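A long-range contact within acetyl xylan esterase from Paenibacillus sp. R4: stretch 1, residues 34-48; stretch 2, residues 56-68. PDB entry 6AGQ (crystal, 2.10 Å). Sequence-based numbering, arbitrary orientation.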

# COMPACT_ATOMS: atom_id res chain seq x y z
N LEU A 34 -38.79 16.10 -25.84
CA LEU A 34 -39.28 15.88 -24.49
C LEU A 34 -38.87 17.00 -23.53
O LEU A 34 -39.71 17.52 -22.81
CB LEU A 34 -38.87 14.49 -23.97
CG LEU A 34 -39.80 13.33 -24.44
CD1 LEU A 34 -40.73 12.88 -23.31
CD2 LEU A 34 -40.62 13.58 -25.73
N SER A 35 -37.62 17.42 -23.55
CA SER A 35 -37.23 18.60 -22.76
C SER A 35 -37.93 19.92 -23.20
O SER A 35 -38.27 20.74 -22.35
CB SER A 35 -35.71 18.81 -22.72
OG SER A 35 -35.37 20.09 -22.19
N ASN A 36 -38.13 20.10 -24.49
CA ASN A 36 -38.80 21.30 -25.02
C ASN A 36 -40.26 21.47 -24.59
O ASN A 36 -40.76 22.57 -24.68
CB ASN A 36 -38.76 21.32 -26.56
CG ASN A 36 -37.35 21.38 -27.13
OD1 ASN A 36 -37.02 20.62 -28.04
ND2 ASN A 36 -36.52 22.28 -26.61
N GLN A 37 -40.92 20.41 -24.11
CA GLN A 37 -42.29 20.50 -23.55
C GLN A 37 -42.28 20.85 -22.07
O GLN A 37 -43.36 20.83 -21.45
CB GLN A 37 -43.09 19.15 -23.59
CG GLN A 37 -42.93 18.17 -24.75
CD GLN A 37 -43.32 18.73 -26.11
OE1 GLN A 37 -43.57 17.96 -27.03
NE2 GLN A 37 -43.36 20.06 -26.25
N LYS A 38 -41.12 21.03 -21.46
CA LYS A 38 -41.07 21.17 -20.00
C LYS A 38 -40.52 22.52 -19.71
O LYS A 38 -39.33 22.74 -19.89
CB LYS A 38 -40.23 20.08 -19.34
CG LYS A 38 -40.93 19.45 -18.17
CD LYS A 38 -42.08 18.54 -18.64
CE LYS A 38 -42.99 18.23 -17.46
NZ LYS A 38 -42.23 17.54 -16.36
N PRO A 39 -41.39 23.45 -19.29
CA PRO A 39 -40.87 24.75 -18.85
C PRO A 39 -39.78 24.61 -17.74
O PRO A 39 -39.77 23.63 -16.95
CB PRO A 39 -42.11 25.45 -18.29
CG PRO A 39 -43.26 24.77 -18.95
CD PRO A 39 -42.84 23.32 -19.04
N LEU A 40 -38.87 25.58 -17.70
CA LEU A 40 -37.78 25.61 -16.72
C LEU A 40 -38.26 25.86 -15.29
O LEU A 40 -37.76 25.24 -14.36
CB LEU A 40 -36.68 26.62 -17.12
CG LEU A 40 -35.39 25.96 -17.62
CD1 LEU A 40 -35.60 25.30 -18.98
CD2 LEU A 40 -34.29 27.01 -17.69
N HIS A 41 -39.23 26.75 -15.13
CA HIS A 41 -39.73 27.20 -13.83
C HIS A 41 -38.59 27.73 -12.90
O HIS A 41 -38.64 27.57 -11.65
CB HIS A 41 -40.54 26.11 -13.12
CG HIS A 41 -41.86 25.79 -13.75
ND1 HIS A 41 -42.66 26.74 -14.36
CD2 HIS A 41 -42.57 24.63 -13.77
CE1 HIS A 41 -43.77 26.17 -14.79
NE2 HIS A 41 -43.75 24.89 -14.43
N ALA A 42 -37.60 28.41 -13.52
CA ALA A 42 -36.48 29.04 -12.81
C ALA A 42 -36.92 29.88 -11.57
O ALA A 42 -37.76 30.74 -11.67
CB ALA A 42 -35.67 29.90 -13.76
N GLN A 43 -36.36 29.56 -10.40
CA GLN A 43 -36.47 30.40 -9.23
C GLN A 43 -35.04 30.88 -8.94
O GLN A 43 -34.05 30.13 -9.04
CB GLN A 43 -37.05 29.69 -8.02
CG GLN A 43 -38.45 29.03 -8.19
CD GLN A 43 -38.79 28.07 -7.02
OE1 GLN A 43 -38.93 26.86 -7.22
NE2 GLN A 43 -38.89 28.62 -5.79
N VAL A 44 -34.93 32.15 -8.62
CA VAL A 44 -33.67 32.73 -8.27
C VAL A 44 -33.82 33.47 -6.91
O VAL A 44 -34.85 34.03 -6.61
CB VAL A 44 -33.28 33.58 -9.46
CG1 VAL A 44 -32.09 34.41 -9.14
CG2 VAL A 44 -33.01 32.70 -10.67
N ASN A 45 -32.77 33.54 -6.13
CA ASN A 45 -32.82 34.16 -4.78
C ASN A 45 -31.44 34.79 -4.45
O ASN A 45 -30.46 34.07 -4.38
CB ASN A 45 -33.17 33.02 -3.80
CG ASN A 45 -32.95 33.36 -2.36
OD1 ASN A 45 -32.91 34.52 -1.97
ND2 ASN A 45 -32.82 32.32 -1.54
N LEU A 46 -31.36 36.10 -4.28
CA LEU A 46 -30.09 36.77 -4.02
C LEU A 46 -29.55 36.35 -2.65
O LEU A 46 -30.30 36.29 -1.68
CB LEU A 46 -30.26 38.27 -4.05
CG LEU A 46 -29.07 39.21 -4.01
CD1 LEU A 46 -28.24 39.08 -5.28
CD2 LEU A 46 -29.60 40.65 -3.93
N VAL A 47 -28.27 36.01 -2.60
CA VAL A 47 -27.60 35.74 -1.35
C VAL A 47 -27.23 37.08 -0.73
O VAL A 47 -26.45 37.85 -1.34
CB VAL A 47 -26.34 34.85 -1.52
CG1 VAL A 47 -25.57 34.82 -0.19
CG2 VAL A 47 -26.76 33.44 -1.94
N GLN A 48 -27.79 37.34 0.44
CA GLN A 48 -27.50 38.55 1.23
C GLN A 48 -26.32 38.23 2.17
O GLN A 48 -26.19 37.09 2.64
CB GLN A 48 -28.73 39.00 2.05
CG GLN A 48 -30.09 39.11 1.32
CD GLN A 48 -30.15 40.20 0.23
OE1 GLN A 48 -30.63 39.93 -0.86
NE2 GLN A 48 -29.68 41.42 0.52
N SER A 56 -22.76 39.88 -7.50
CA SER A 56 -24.03 39.38 -7.03
C SER A 56 -24.08 37.87 -7.20
O SER A 56 -23.71 37.33 -8.28
CB SER A 56 -25.20 40.04 -7.77
OG SER A 56 -25.03 41.45 -7.68
N ILE A 57 -24.61 37.22 -6.16
CA ILE A 57 -24.68 35.74 -6.04
C ILE A 57 -26.10 35.26 -5.86
O ILE A 57 -26.72 35.63 -4.88
CB ILE A 57 -23.86 35.22 -4.82
CG1 ILE A 57 -22.37 35.49 -5.04
CG2 ILE A 57 -24.09 33.73 -4.55
CD1 ILE A 57 -21.64 35.66 -3.73
N TYR A 58 -26.58 34.40 -6.78
CA TYR A 58 -27.90 33.85 -6.71
C TYR A 58 -27.89 32.38 -6.48
O TYR A 58 -27.16 31.65 -7.12
CB TYR A 58 -28.65 34.13 -8.00
CG TYR A 58 -28.82 35.61 -8.28
CD1 TYR A 58 -29.93 36.30 -7.81
CD2 TYR A 58 -27.83 36.30 -8.96
CE1 TYR A 58 -30.08 37.67 -8.08
CE2 TYR A 58 -27.94 37.66 -9.21
CZ TYR A 58 -29.06 38.35 -8.76
OH TYR A 58 -29.13 39.70 -9.00
N ASP A 59 -28.73 31.95 -5.56
CA ASP A 59 -29.09 30.63 -5.36
C ASP A 59 -30.19 30.34 -6.40
O ASP A 59 -31.13 31.10 -6.56
CB ASP A 59 -29.65 30.51 -3.92
CG ASP A 59 -29.68 29.09 -3.44
OD1 ASP A 59 -29.29 28.23 -4.26
OD2 ASP A 59 -30.09 28.81 -2.28
N VAL A 60 -30.05 29.24 -7.12
CA VAL A 60 -30.82 29.03 -8.35
C VAL A 60 -31.37 27.59 -8.33
O VAL A 60 -30.64 26.67 -7.90
CB VAL A 60 -29.88 29.34 -9.52
CG1 VAL A 60 -30.24 28.60 -10.77
CG2 VAL A 60 -29.81 30.86 -9.72
N VAL A 61 -32.64 27.43 -8.74
CA VAL A 61 -33.26 26.11 -8.99
C VAL A 61 -34.05 26.20 -10.31
O VAL A 61 -34.72 27.22 -10.58
CB VAL A 61 -34.07 25.57 -7.78
CG1 VAL A 61 -35.19 26.51 -7.35
CG2 VAL A 61 -34.62 24.19 -8.08
N TYR A 62 -33.83 25.22 -11.18
CA TYR A 62 -34.70 25.02 -12.33
C TYR A 62 -35.12 23.56 -12.44
O TYR A 62 -34.44 22.69 -11.97
CB TYR A 62 -34.09 25.58 -13.65
CG TYR A 62 -32.81 24.91 -14.10
CD1 TYR A 62 -31.55 25.37 -13.68
CD2 TYR A 62 -32.84 23.81 -14.95
CE1 TYR A 62 -30.39 24.72 -14.06
CE2 TYR A 62 -31.69 23.16 -15.33
CZ TYR A 62 -30.46 23.64 -14.92
OH TYR A 62 -29.30 22.96 -15.31
N ASP A 63 -36.21 23.30 -13.11
CA ASP A 63 -36.67 21.88 -13.32
C ASP A 63 -35.89 21.20 -14.47
O ASP A 63 -35.68 21.78 -15.54
CB ASP A 63 -38.15 21.83 -13.69
CG ASP A 63 -39.09 22.11 -12.50
OD1 ASP A 63 -38.63 22.33 -11.35
OD2 ASP A 63 -40.31 22.10 -12.76
N GLY A 64 -35.50 19.94 -14.24
CA GLY A 64 -35.08 19.08 -15.32
C GLY A 64 -36.30 18.66 -16.14
O GLY A 64 -37.44 18.98 -15.80
N ALA A 65 -36.03 17.93 -17.19
CA ALA A 65 -37.07 17.48 -18.11
C ALA A 65 -38.07 16.56 -17.43
O ALA A 65 -39.24 16.66 -17.75
CB ALA A 65 -36.45 16.78 -19.31
N ASP A 66 -37.63 15.76 -16.46
CA ASP A 66 -38.54 14.92 -15.66
C ASP A 66 -39.03 15.60 -14.34
O ASP A 66 -39.57 14.96 -13.46
CB ASP A 66 -37.92 13.51 -15.41
CG ASP A 66 -36.73 13.52 -14.37
OD1 ASP A 66 -36.26 14.63 -14.00
OD2 ASP A 66 -36.26 12.42 -13.93
N GLY A 67 -38.86 16.90 -14.20
CA GLY A 67 -39.29 17.56 -12.96
C GLY A 67 -38.31 17.59 -11.78
O GLY A 67 -38.63 18.19 -10.77
N THR A 68 -37.15 16.93 -11.85
CA THR A 68 -36.13 17.05 -10.77
C THR A 68 -35.67 18.55 -10.59
O THR A 68 -35.32 19.19 -11.56
CB THR A 68 -34.88 16.21 -11.16
OG1 THR A 68 -35.27 14.89 -11.55
CG2 THR A 68 -33.89 16.13 -10.04
O HOH W 1 -41.31 21.84 -15.44
O HOH W 2 -24.90 38.58 -3.61

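The contact is built on an antiparallel ladder, and its first rule is that the backbone sets the spacing into which side chains must fit. Gln43 pairs with Val61 and Asn45 with Asp59 through reciprocal hydrogen bonds: Gln43 N to Val61 O is 2.9 Å and Val61 N to Gln43 O 3.1 Å, while Asn45 N to Asp59 O and Asp59 N to Asn45 O are both 3.0 Å. Two further bonds extend the ladder, from Val47 N to Ile57 O and from Asp63 N to Leu40 O, each 2.8 Å and nearly straight. Between the bonded rungs the strands draw closer, with CA of Leu46 and CA of Tyr58 4.5 Å apart, so alpha carbons rest against carbonyls, as Val44 CA does on Asp59 O at 3.5 Å.

The tightest packing lies on the face carrying Val44, Leu46, Tyr58 and Val60. Here the Tyr58 ring is the broad surface and the aliphatic side chains are the bumps. Leu46, chi1 t and chi2 p, brings its end back toward the partner strand and lays CD1 over one face of the ring, 3.6 Å from Tyr58 CE1, in a CH-pi contact. Val44 spreads its two methyls between diagonal and direct neighbours: CG1 presses to 3.2 Å from Tyr58 CD1, a very close approach, and CG2 meets Val60 CG2 at 3.8 Å.

The other face, with Gln43, Asn45, Asp59 and Val61, is more polar and looser at Asn45, whose CB stays 4.3 Å from Asp59 CB. Gln43 fits more snugly, its CB 3.7 Å from Val61 CG1. At one end of the ladder, Val47 points toward the other stretch and its CG2 packs on Ile57 CG2 at 3.7 Å. A water there accepts from Ile57 N at 2.9 Å and donates to Val47 O at 2.8 Å, filling the place of a direct bond.

At the other end stretch 1 leaves its strand, and its loop, Pro39 to His41, packs against the last strand residues of stretch 2, Tyr62 and Asp63. Leu40 CG sits 4.2 Å from Tyr62 CB, and Asp63 OD2 lies at the edge of the His41 ring, 3.5 Å from CD2. A second water bridges Asp63 OD2 and Pro39 O, donating to them at 2.9 and 2.8 Å. Beyond, the type I turn from Gly64 to Gly67 presents Ala65 as a small knob, its CB 4.0 Å from Ser35 CA. Lys38 lies along this turn: its CG comes within 3.3 Å of Ala65 O, and its NZ makes a weak hydrogen bond to that same oxygen at 3.4 Å.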